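Lumazine protein (Photobacterium kishitanii, PDB 3A3G) binds 6,7-dimethyl-8-ribityllumazine and probably serves as an antenna that shifts the bioluminescence of bacterial luciferase to shorter wavelength. Local coordinates at residues His24-Pro29 with Val59-Asp64; Met42-Cys47 with Thr70-Leu75; Ala97-Ile102 with Asn179-Asn184. All coordinates share one frame; numbering follows the deposited sequence.

In the fold
From the N terminus, the chain runs through 24-29 and 42-47 before it reaches 59-64, which pairs with 24-29 and closes contact 1. The segment 70-75 then returns to 42-47 and closes contact 2. These two contacts therefore cross, and both belong to the first lumazine-binding repeat. They also touch, for I26 and F61 pack on V44. Contact 3 comes later, in series. It closes the second repeat by bringing 179-184 back to 97-102. Bonds of a side-chain amide join contact 3 to contact 2. The lumazine touches all three: its ring end lies at contact 1 and its ribityl end at contacts 2 and 3.

Contact 1 of 3, residues His24-Pro29 with Val59-Asp64. With DLZ (1-deoxy-1-(6,7-dimethyl-2,4-dioxo-3,4-dihydropteridin-8(2H)-yl)-D-ribitol), chain C.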
loop_
_atom_site.group_PDB
_atom_site.type_symbol
_atom_site.label_atom_id
_atom_site.label_comp_id
_atom_site.label_asym_id
_atom_site.label_seq_id
_atom_site.Cartn_x
_atom_site.Cartn_y
_atom_site.Cartn_z
ATOM N N HIS A 24 -9.530 10.241 6.033
ATOM C CA HIS A 24 -9.534 8.946 6.708
ATOM C C HIS A 24 -8.829 9.059 8.072
ATOM O O HIS A 24 -7.732 9.608 8.172
ATOM C CB HIS A 24 -8.863 7.861 5.824
ATOM C CG HIS A 24 -9.618 7.524 4.560
ATOM N ND1 HIS A 24 -9.510 6.301 3.929
ATOM C CD2 HIS A 24 -10.439 8.280 3.774
ATOM C CE1 HIS A 24 -10.264 6.305 2.836
ATOM N NE2 HIS A 24 -10.824 7.500 2.713
ATOM N N GLY A 25 -9.473 8.533 9.115
ATOM C CA GLY A 25 -8.876 8.418 10.418
ATOM C C GLY A 25 -8.544 6.941 10.575
ATOM O O GLY A 25 -9.400 6.047 10.428
ATOM N N ILE A 26 -7.284 6.691 10.847
ATOM C CA ILE A 26 -6.782 5.337 10.832
ATOM C C ILE A 26 -6.207 5.044 12.207
ATOM O O ILE A 26 -5.335 5.759 12.666
ATOM C CB ILE A 26 -5.703 5.162 9.692
ATOM C CG1 ILE A 26 -6.315 5.515 8.313
ATOM C CG2 ILE A 26 -5.211 3.703 9.667
ATOM C CD1 ILE A 26 -5.317 5.608 7.130
ATOM N N THR A 27 -6.687 3.998 12.874
ATOM C CA THR A 27 -5.994 3.540 14.100
ATOM C C THR A 27 -4.602 2.948 13.841
ATOM O O THR A 27 -4.461 1.963 13.118
ATOM C CB THR A 27 -6.846 2.476 14.872
ATOM O OG1 THR A 27 -8.139 3.011 15.110
ATOM C CG2 THR A 27 -6.195 2.114 16.248
ATOM N N PHE A 28 -3.582 3.520 14.473
ATOM C CA PHE A 28 -2.177 3.117 14.296
ATOM C C PHE A 28 -1.702 2.276 15.466
ATOM O O PHE A 28 -2.117 2.511 16.604
ATOM C CB PHE A 28 -1.245 4.359 14.225
ATOM C CG PHE A 28 -1.046 4.930 12.826
ATOM C CD1 PHE A 28 -2.078 4.920 11.895
ATOM C CD2 PHE A 28 0.188 5.522 12.478
ATOM C CE1 PHE A 28 -1.872 5.474 10.625
ATOM C CE2 PHE A 28 0.409 6.051 11.242
ATOM C CZ PHE A 28 -0.600 6.052 10.305
ATOM N N PRO A 29 -0.791 1.327 15.205
ATOM C CA PRO A 29 -0.195 0.607 16.294
ATOM C C PRO A 29 0.778 1.516 17.074
ATOM O O PRO A 29 1.297 2.502 16.537
ATOM C CB PRO A 29 0.515 -0.560 15.590
ATOM C CG PRO A 29 0.844 -0.042 14.284
ATOM C CD PRO A 29 -0.295 0.852 13.907
ATOM N N VAL A 59 -4.909 8.504 13.477
ATOM C CA VAL A 59 -4.110 9.394 12.659
ATOM C C VAL A 59 -4.924 9.658 11.411
ATOM O O VAL A 59 -5.367 8.722 10.752
ATOM C CB VAL A 59 -2.762 8.722 12.320
ATOM C CG1 VAL A 59 -1.916 9.597 11.376
ATOM C CG2 VAL A 59 -1.968 8.385 13.637
ATOM N N TYR A 60 -5.088 10.927 11.088
ATOM C CA TYR A 60 -5.954 11.351 10.002
ATOM C C TYR A 60 -5.197 11.835 8.792
ATOM O O TYR A 60 -4.207 12.531 8.934
ATOM C CB TYR A 60 -6.817 12.512 10.459
ATOM C CG TYR A 60 -7.849 12.146 11.495
ATOM C CD1 TYR A 60 -9.168 11.858 11.112
ATOM C CD2 TYR A 60 -7.517 12.085 12.837
ATOM C CE1 TYR A 60 -10.128 11.515 12.065
ATOM C CE2 TYR A 60 -8.490 11.769 13.807
ATOM C CZ TYR A 60 -9.787 11.486 13.383
ATOM O OH TYR A 60 -10.757 11.159 14.314
ATOM N N PHE A 61 -5.719 11.501 7.604
ATOM C CA PHE A 61 -5.145 11.972 6.347
ATOM C C PHE A 61 -6.253 12.483 5.471
ATOM O O PHE A 61 -7.332 11.913 5.457
ATOM C CB PHE A 61 -4.448 10.832 5.591
ATOM C CG PHE A 61 -3.330 10.191 6.341
ATOM C CD1 PHE A 61 -2.032 10.569 6.102
ATOM C CD2 PHE A 61 -3.569 9.160 7.243
ATOM C CE1 PHE A 61 -0.954 9.965 6.774
ATOM C CE2 PHE A 61 -2.502 8.547 7.935
ATOM C CZ PHE A 61 -1.209 8.935 7.688
ATOM N N ASP A 62 -5.966 13.534 4.691
ATOM C CA ASP A 62 -6.860 13.961 3.642
ATOM C C ASP A 62 -6.405 13.417 2.312
ATOM O O ASP A 62 -5.267 13.659 1.891
ATOM C CB ASP A 62 -6.916 15.492 3.568
ATOM C CG ASP A 62 -7.780 16.066 4.629
ATOM O OD1 ASP A 62 -8.750 15.360 5.024
ATOM O OD2 ASP A 62 -7.498 17.205 5.065
ATOM N N ILE A 63 -7.290 12.682 1.655
ATOM C CA ILE A 63 -7.026 12.142 0.335
ATOM C C ILE A 63 -7.757 13.062 -0.646
ATOM O O ILE A 63 -9.000 13.125 -0.689
ATOM C CB ILE A 63 -7.510 10.685 0.198
ATOM C CG1 ILE A 63 -6.841 9.807 1.300
ATOM C CG2 ILE A 63 -7.167 10.138 -1.200
ATOM C CD1 ILE A 63 -7.750 9.574 2.439
ATOM N N ASP A 64 -6.951 13.756 -1.427
ATOM C CA ASP A 64 -7.420 14.759 -2.354
ATOM C C ASP A 64 -6.675 14.626 -3.677
ATOM O O ASP A 64 -7.178 14.053 -4.641
ATOM C CB ASP A 64 -7.306 16.177 -1.726
ATOM C CG ASP A 64 -5.948 16.496 -1.058
ATOM O OD1 ASP A 64 -4.824 16.242 -1.596
ATOM O OD2 ASP A 64 -6.004 17.150 0.027
HETATM C C7 DLZ C . 2.823 13.562 -2.321
HETATM C C7A DLZ C . 1.686 13.641 -1.516
HETATM C C5A DLZ C . 1.830 14.059 -0.190
HETATM C C6 DLZ C . 3.112 14.332 0.324
HETATM N N5 DLZ C . 0.676 14.200 0.609
HETATM C C4A DLZ C . -0.624 13.886 0.115
HETATM C C4 DLZ C . -1.806 13.935 0.886
HETATM O O4 DLZ C . -1.851 14.244 2.078
HETATM N N3 DLZ C . -3.029 13.661 0.299
HETATM C C2 DLZ C . -3.105 13.304 -1.021
HETATM O O2 DLZ C . -4.180 13.049 -1.549
HETATM N N1 DLZ C . -1.963 13.221 -1.764
HETATM C C8 DLZ C . -0.731 13.489 -1.213
HETATM N N8 DLZ C . 0.373 13.394 -2.034
HETATM C "C1'" DLZ C . 0.139 12.980 -3.443
HETATM C "C2'" DLZ C . -0.100 11.462 -3.605
HETATM O "O2'" DLZ C . 1.010 10.693 -3.087
HETATM C "C3'" DLZ C . -0.205 11.172 -5.102
HETATM O "O3'" DLZ C . -1.273 11.979 -5.551
HETATM C "C4'" DLZ C . -0.546 9.727 -5.427
HETATM O "O4'" DLZ C . 0.522 8.814 -5.103
HETATM C "C5'" DLZ C . -0.842 9.589 -6.926
HETATM O "O5'" DLZ C . -1.473 8.316 -7.076
#
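F28, just past the end of strand 24-27, lays its ring against V59. Its CB comes within 4.1 Å of V59 CG2. CG follows, 3.7 Å from the same methyl, which sits over one ring face. Further out, CE1 meets V59 CB, and at the tip CZ meets V59 CG1 and lies 3.9 Å from F61 CE2. CZ reaches the F61 ring at its edge. Strand 24-27 pairs with 59-63 through four backbone bonds, two between H24 and F61 and two between I26 and V59. G25 and Y60 form the non-hydrogen-bonded pair between them, and G25 CA lies over a face of the Y60 ring. I63 sends CD1 over a face of the H24 ring. Its chi2 is 100°, away from a staggered value, and this turns CD1 onto the imidazole; at 3.3 Å from H24 CD2 the fit is tight. At the strand end D62 O accepts from lumazine N3 (2.7 Å), while D64 N donates to lumazine O2 (2.9 Å). Strand 8-17 flanks 22-27 and strand 47-55 flanks 58-63 in the closed barrel, where F61 also packs on L49 and V51 of strand 47-55.

Contact 2 of 3, residues Met42-Cys47 with Thr70-Leu75; sequences MLVNGC and TTFREL. With DLZ (1-deoxy-1-(6,7-dimethyl-2,4-dioxo-3,4-dihydropteridin-8(2H)-yl)-D-ribitol), chain C.
A water joins T71 OG1 to N45 ND2 across the contact. It lies 2.6 Å from T71 OG1 and accepts from N45 ND2 at 3.1 Å. The same water sits over the centre of one face of the F72 ring. The other end of the N45 amide is held from outside, since OD1 accepts from N82 N and N168 ND2. The amide is thus gripped at both ends. The side chains of L75 and N45 point at each other, and L75 CD1 comes within 4.0 Å of N45 ND2. F72 enters with its ring edge. Its CZ meets V44 O at 3.3 Å, and CE1 touches V44 CG1 at 3.7 Å. On the other side of CZ, F72 CE2 lies 3.7 Å from C47 CB, near the ring plane. V44 CG1 is anti to the backbone N (chi1 -179°), which carries this methyl to the ring edge. V44 and C47 are the ends of a type I' turn and bond to each other through both backbone N-H groups. C47 SG stands 3.9 Å from T70 CG2 and makes an oblique sulfur-aromatic contact with F72. T70 CG2 reaches the ribityl end as well, near O5'. The polar link between the segments thus runs through one bridging water over F72. C47, part of the riboflavin site, meets the ribityl chain with a weakly polar sulfur, 3.6 Å from lumazine O4'.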
loop_
_atom_site.group_PDB
_atom_site.type_symbol
_atom_site.label_atom_id
_atom_site.label_comp_id
_atom_site.label_asym_id
_atom_site.label_seq_id
_atom_site.Cartn_x
_atom_site.Cartn_y
_atom_site.Cartn_z
ATOM N N MET A 42 4.207 9.932 4.992
ATOM C CA MET A 42 4.541 8.541 5.116
ATOM C C MET A 42 3.703 7.813 4.089
ATOM O O MET A 42 2.889 8.436 3.406
ATOM C CB MET A 42 4.193 8.074 6.543
ATOM C CG MET A 42 2.673 8.157 6.887
ATOM S SD MET A 42 2.333 7.434 8.497
ATOM C CE MET A 42 2.473 5.696 8.090
ATOM N N LEU A 43 3.897 6.504 3.987
ATOM C CA LEU A 43 3.157 5.705 3.003
ATOM C C LEU A 43 2.010 4.961 3.674
ATOM O O LEU A 43 2.171 4.299 4.710
ATOM C CB LEU A 43 4.040 4.702 2.243
ATOM C CG LEU A 43 5.229 5.146 1.375
ATOM C CD1 LEU A 43 5.707 4.003 0.471
ATOM C CD2 LEU A 43 4.919 6.381 0.527
ATOM N N VAL A 44 0.845 5.090 3.078
ATOM C CA VAL A 44 -0.303 4.350 3.518
ATOM C C VAL A 44 -0.764 3.549 2.308
ATOM O O VAL A 44 -1.143 4.140 1.273
ATOM C CB VAL A 44 -1.448 5.291 3.945
ATOM C CG1 VAL A 44 -2.684 4.459 4.451
ATOM C CG2 VAL A 44 -0.966 6.251 5.054
ATOM N N ASN A 45 -0.805 2.220 2.420
ATOM C CA ASN A 45 -0.994 1.390 1.190
ATOM C C ASN A 45 -0.119 1.843 0.037
ATOM O O ASN A 45 -0.554 1.862 -1.123
ATOM C CB ASN A 45 -2.452 1.342 0.733
ATOM C CG ASN A 45 -3.325 0.405 1.592
ATOM O OD1 ASN A 45 -2.825 -0.482 2.284
ATOM N ND2 ASN A 45 -4.641 0.622 1.544
ATOM N N GLY A 46 1.129 2.196 0.339
ATOM C CA GLY A 46 2.114 2.600 -0.691
ATOM C C GLY A 46 1.971 4.026 -1.164
ATOM O O GLY A 46 2.744 4.488 -1.998
ATOM N N CYS A 47 0.957 4.736 -0.662
ATOM C CA CYS A 47 0.684 6.081 -1.181
ATOM C C CYS A 47 1.205 7.118 -0.205
ATOM O O CYS A 47 0.868 7.097 0.989
ATOM C CB CYS A 47 -0.837 6.292 -1.425
ATOM S SG CYS A 47 -1.274 7.917 -2.117
ATOM N N THR A 70 -5.893 5.942 -6.751
ATOM C CA THR A 70 -5.653 5.052 -5.608
ATOM C C THR A 70 -6.965 4.382 -5.182
ATOM O O THR A 70 -8.044 4.753 -5.653
ATOM C CB THR A 70 -5.058 5.781 -4.396
ATOM O OG1 THR A 70 -5.958 6.794 -3.939
ATOM C CG2 THR A 70 -3.677 6.391 -4.713
ATOM N N THR A 71 -6.887 3.415 -4.279
ATOM C CA THR A 71 -8.090 2.688 -3.837
ATOM C C THR A 71 -8.849 3.373 -2.696
ATOM O O THR A 71 -9.916 2.925 -2.347
ATOM C CB THR A 71 -7.711 1.286 -3.347
ATOM O OG1 THR A 71 -6.730 1.422 -2.310
ATOM C CG2 THR A 71 -7.145 0.445 -4.497
ATOM N N PHE A 72 -8.313 4.462 -2.130
ATOM C CA PHE A 72 -8.884 5.042 -0.919
ATOM C C PHE A 72 -10.381 5.357 -1.032
ATOM O O PHE A 72 -11.111 5.069 -0.079
ATOM C CB PHE A 72 -8.142 6.295 -0.423
ATOM C CG PHE A 72 -6.749 6.021 0.069
ATOM C CD1 PHE A 72 -6.522 5.604 1.381
ATOM C CD2 PHE A 72 -5.670 6.218 -0.777
ATOM C CE1 PHE A 72 -5.172 5.368 1.831
ATOM C CE2 PHE A 72 -4.319 5.974 -0.358
ATOM C CZ PHE A 72 -4.079 5.542 0.961
ATOM N N ARG A 73 -10.814 5.905 -2.169
ATOM C CA ARG A 73 -12.211 6.311 -2.383
ATOM C C ARG A 73 -13.205 5.176 -2.116
ATOM O O ARG A 73 -14.329 5.417 -1.708
ATOM C CB ARG A 73 -12.354 6.866 -3.819
ATOM C CG ARG A 73 -13.656 7.559 -4.153
ATOM C CD ARG A 73 -13.560 8.295 -5.525
ATOM N NE ARG A 73 -12.820 7.518 -6.525
ATOM C CZ ARG A 73 -12.210 8.052 -7.588
ATOM N NH1 ARG A 73 -12.249 9.367 -7.788
ATOM N NH2 ARG A 73 -11.566 7.274 -8.455
ATOM N N GLU A 74 -12.768 3.939 -2.330
ATOM C CA GLU A 74 -13.603 2.746 -2.137
ATOM C C GLU A 74 -13.318 1.906 -0.880
ATOM O O GLU A 74 -13.959 0.894 -0.647
ATOM C CB GLU A 74 -13.537 1.861 -3.389
ATOM C CG GLU A 74 -13.880 2.652 -4.655
ATOM C CD GLU A 74 -14.351 1.793 -5.851
ATOM O OE1 GLU A 74 -14.489 2.360 -6.971
ATOM O OE2 GLU A 74 -14.590 0.571 -5.678
ATOM N N LEU A 75 -12.413 2.362 -0.027
ATOM C CA LEU A 75 -12.162 1.675 1.236
ATOM C C LEU A 75 -13.271 1.871 2.254
ATOM O O LEU A 75 -14.074 2.795 2.170
ATOM C CB LEU A 75 -10.810 2.082 1.810
ATOM C CG LEU A 75 -9.590 1.695 0.973
ATOM C CD1 LEU A 75 -8.316 2.091 1.774
ATOM C CD2 LEU A 75 -9.564 0.211 0.542
HETATM C C7 DLZ C . 2.823 13.562 -2.321
HETATM C C7A DLZ C . 1.686 13.641 -1.516
HETATM C C5A DLZ C . 1.830 14.059 -0.190
HETATM C C6 DLZ C . 3.112 14.332 0.324
HETATM N N5 DLZ C . 0.676 14.200 0.609
HETATM C C4A DLZ C . -0.624 13.886 0.115
HETATM C C4 DLZ C . -1.806 13.935 0.886
HETATM O O4 DLZ C . -1.851 14.244 2.078
HETATM N N3 DLZ C . -3.029 13.661 0.299
HETATM C C2 DLZ C . -3.105 13.304 -1.021
HETATM O O2 DLZ C . -4.180 13.049 -1.549
HETATM N N1 DLZ C . -1.963 13.221 -1.764
HETATM C C8 DLZ C . -0.731 13.489 -1.213
HETATM N N8 DLZ C . 0.373 13.394 -2.034
HETATM C "C1'" DLZ C . 0.139 12.980 -3.443
HETATM C "C2'" DLZ C . -0.100 11.462 -3.605
HETATM O "O2'" DLZ C . 1.010 10.693 -3.087
HETATM C "C3'" DLZ C . -0.205 11.172 -5.102
HETATM O "O3'" DLZ C . -1.273 11.979 -5.551
HETATM C "C4'" DLZ C . -0.546 9.727 -5.427
HETATM O "O4'" DLZ C . 0.522 8.814 -5.103
HETATM C "C5'" DLZ C . -0.842 9.589 -6.926
HETATM O "O5'" DLZ C . -1.473 8.316 -7.076
HETATM O O HOH W 1 -5.354 2.802 -0.607
#

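Contact 3 of 3, residues Ala97-Ile102 with Asn179-Asn184. With DLZ (1-deoxy-1-(6,7-dimethyl-2,4-dioxo-3,4-dihydropteridin-8(2H)-yl)-D-ribitol), chain C.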
loop_
_atom_site.group_PDB
_atom_site.type_symbol
_atom_site.label_atom_id
_atom_site.label_comp_id
_atom_site.label_asym_id
_atom_site.label_seq_id
_atom_site.Cartn_x
_atom_site.Cartn_y
_atom_site.Cartn_z
ATOM N N ALA A 97 13.118 0.499 -4.110
ATOM C CA ALA A 97 12.792 1.683 -3.306
ATOM C C ALA A 97 11.497 2.305 -3.848
ATOM O O ALA A 97 11.297 2.351 -5.048
ATOM C CB ALA A 97 13.945 2.712 -3.311
ATOM N N LEU A 98 10.610 2.746 -2.958
ATOM C CA LEU A 98 9.342 3.345 -3.368
ATOM C C LEU A 98 9.347 4.871 -3.183
ATOM O O LEU A 98 9.966 5.418 -2.254
ATOM C CB LEU A 98 8.137 2.674 -2.626
ATOM C CG LEU A 98 7.940 1.174 -2.790
ATOM C CD1 LEU A 98 6.667 0.667 -2.033
ATOM C CD2 LEU A 98 7.898 0.786 -4.279
ATOM N N THR A 99 8.687 5.578 -4.086
ATOM C CA THR A 99 8.548 7.007 -3.910
ATOM C C THR A 99 7.225 7.348 -3.209
ATOM O O THR A 99 7.106 8.422 -2.600
ATOM C CB THR A 99 8.589 7.769 -5.252
ATOM O OG1 THR A 99 7.489 7.333 -6.049
ATOM C CG2 THR A 99 9.925 7.552 -5.975
ATOM N N GLY A 100 6.253 6.431 -3.280
ATOM C CA GLY A 100 4.888 6.718 -2.799
ATOM C C GLY A 100 4.046 7.414 -3.863
ATOM O O GLY A 100 2.924 7.857 -3.603
ATOM N N ASN A 101 4.582 7.505 -5.075
ATOM C CA ASN A 101 3.777 7.975 -6.191
ATOM C C ASN A 101 3.041 6.807 -6.843
ATOM O O ASN A 101 3.629 6.067 -7.615
ATOM C CB ASN A 101 4.606 8.684 -7.264
ATOM C CG ASN A 101 3.677 9.452 -8.271
ATOM O OD1 ASN A 101 2.925 10.328 -7.860
ATOM N ND2 ASN A 101 3.698 9.081 -9.526
ATOM N N ILE A 102 1.761 6.658 -6.535
ATOM C CA ILE A 102 0.970 5.514 -7.035
ATOM C C ILE A 102 0.561 5.809 -8.483
ATOM O O ILE A 102 -0.009 6.866 -8.776
ATOM C CB ILE A 102 -0.270 5.235 -6.193
ATOM C CG1 ILE A 102 0.083 4.812 -4.743
ATOM C CG2 ILE A 102 -1.162 4.099 -6.854
ATOM C CD1 ILE A 102 0.975 3.520 -4.691
ATOM N N ASN A 179 -3.076 -0.597 -4.986
ATOM C CA ASN A 179 -2.349 0.582 -5.448
ATOM C C ASN A 179 -1.081 0.084 -6.082
ATOM O O ASN A 179 -0.331 -0.631 -5.438
ATOM C CB ASN A 179 -1.952 1.488 -4.242
ATOM C CG ASN A 179 -3.111 2.231 -3.670
ATOM O OD1 ASN A 179 -4.115 2.460 -4.370
ATOM N ND2 ASN A 179 -3.019 2.591 -2.378
ATOM N N VAL A 180 -0.824 0.423 -7.335
ATOM C CA VAL A 180 0.425 -0.032 -7.969
ATOM C C VAL A 180 1.454 1.100 -8.078
ATOM O O VAL A 180 1.154 2.191 -8.592
ATOM C CB VAL A 180 0.170 -0.627 -9.410
ATOM C CG1 VAL A 180 1.476 -1.103 -10.071
ATOM C CG2 VAL A 180 -0.892 -1.738 -9.346
ATOM N N GLU A 181 2.666 0.859 -7.582
ATOM C CA GLU A 181 3.777 1.734 -7.950
ATOM C C GLU A 181 4.755 0.969 -8.864
ATOM O O GLU A 181 5.265 -0.119 -8.512
ATOM C CB GLU A 181 4.488 2.369 -6.736
ATOM C CG GLU A 181 5.662 3.322 -7.193
ATOM C CD GLU A 181 6.330 4.101 -6.102
ATOM O OE1 GLU A 181 5.882 4.068 -4.921
ATOM O OE2 GLU A 181 7.314 4.795 -6.435
ATOM N N THR A 182 4.957 1.512 -10.058
ATOM C CA THR A 182 5.956 0.957 -10.981
ATOM C C THR A 182 7.262 1.727 -10.788
ATOM O O THR A 182 7.270 2.910 -10.406
ATOM C CB THR A 182 5.517 0.979 -12.471
ATOM O OG1 THR A 182 5.098 2.297 -12.825
ATOM C CG2 THR A 182 4.332 0.012 -12.739
ATOM N N LEU A 183 8.359 1.022 -11.053
ATOM C CA LEU A 183 9.702 1.431 -10.670
ATOM C C LEU A 183 10.589 1.036 -11.816
ATOM O O LEU A 183 11.263 -0.008 -11.734
ATOM C CB LEU A 183 10.196 0.618 -9.476
ATOM C CG LEU A 183 9.211 0.319 -8.371
ATOM C CD1 LEU A 183 9.754 -0.817 -7.571
ATOM C CD2 LEU A 183 9.052 1.566 -7.539
ATOM N N ASN A 184 10.611 1.837 -12.876
ATOM C CA ASN A 184 9.886 3.103 -12.949
ATOM C C ASN A 184 9.754 3.463 -14.418
ATOM O O ASN A 184 10.636 3.111 -15.210
ATOM C CB ASN A 184 10.631 4.228 -12.186
ATOM C CG ASN A 184 11.923 4.665 -12.886
ATOM O OD1 ASN A 184 12.210 5.869 -12.984
ATOM N ND2 ASN A 184 12.706 3.686 -13.375
HETATM C C7 DLZ C . 2.823 13.562 -2.321
HETATM C C7A DLZ C . 1.686 13.641 -1.516
HETATM C C5A DLZ C . 1.830 14.059 -0.190
HETATM C C6 DLZ C . 3.112 14.332 0.324
HETATM N N5 DLZ C . 0.676 14.200 0.609
HETATM C C4A DLZ C . -0.624 13.886 0.115
HETATM C C4 DLZ C . -1.806 13.935 0.886
HETATM O O4 DLZ C . -1.851 14.244 2.078
HETATM N N3 DLZ C . -3.029 13.661 0.299
HETATM C C2 DLZ C . -3.105 13.304 -1.021
HETATM O O2 DLZ C . -4.180 13.049 -1.549
HETATM N N1 DLZ C . -1.963 13.221 -1.764
HETATM C C8 DLZ C . -0.731 13.489 -1.213
HETATM N N8 DLZ C . 0.373 13.394 -2.034
HETATM C "C1'" DLZ C . 0.139 12.980 -3.443
HETATM C "C2'" DLZ C . -0.100 11.462 -3.605
HETATM O "O2'" DLZ C . 1.010 10.693 -3.087
HETATM C "C3'" DLZ C . -0.205 11.172 -5.102
HETATM O "O3'" DLZ C . -1.273 11.979 -5.551
HETATM C "C4'" DLZ C . -0.546 9.727 -5.427
HETATM O "O4'" DLZ C . 0.522 8.814 -5.103
HETATM C "C5'" DLZ C . -0.842 9.589 -6.926
HETATM O "O5'" DLZ C . -1.473 8.316 -7.076
#
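I102 and E181 come closest in the backbone, with CA atoms 4.8 Å apart, where the irregular segment 97-102 passes strand 177-182. The E181 side chain carries the contact. It is extended, chi1 -179° and chi2 174°, and this carries the carboxylate to the turn at T99 and G100. OE2 accepts twice from T99. The backbone N meets its syn lone pair at 2.8 Å, and OG1 comes from above the carboxylate plane at 2.6 Å. OE1 accepts from G100 N at 2.9 Å, on the syn side and somewhat out of plane. Three donors thus fix the rotation of the carboxylate and probably stabilise its charged form. T99 OG1 also accepts from N101 N, which makes an ST turn. G100 has a positive phi (85°), a conformation common for glycine. Beside the carboxylate, L98 CB touches OE1, and L98 CD2 meets L183 CD2 at 3.5 Å. At the other end I102 crosses N179 at about a right angle, with I102 CD1 3.6 Å from N179 CB. The N179 amide turns to the first repeat, where it bonds to T71 N and N45 O. The I102 backbone holds the ribityl chain: its N donates to lumazine O4' (2.9 Å), and its O accepts from O5' (2.7 Å). G100 also bonds to S48 through the backbone. This is a ribityl-binding site built between the two lumazine-binding repeats: the first repeat holds the ring and the second binds the end of the ribityl chain.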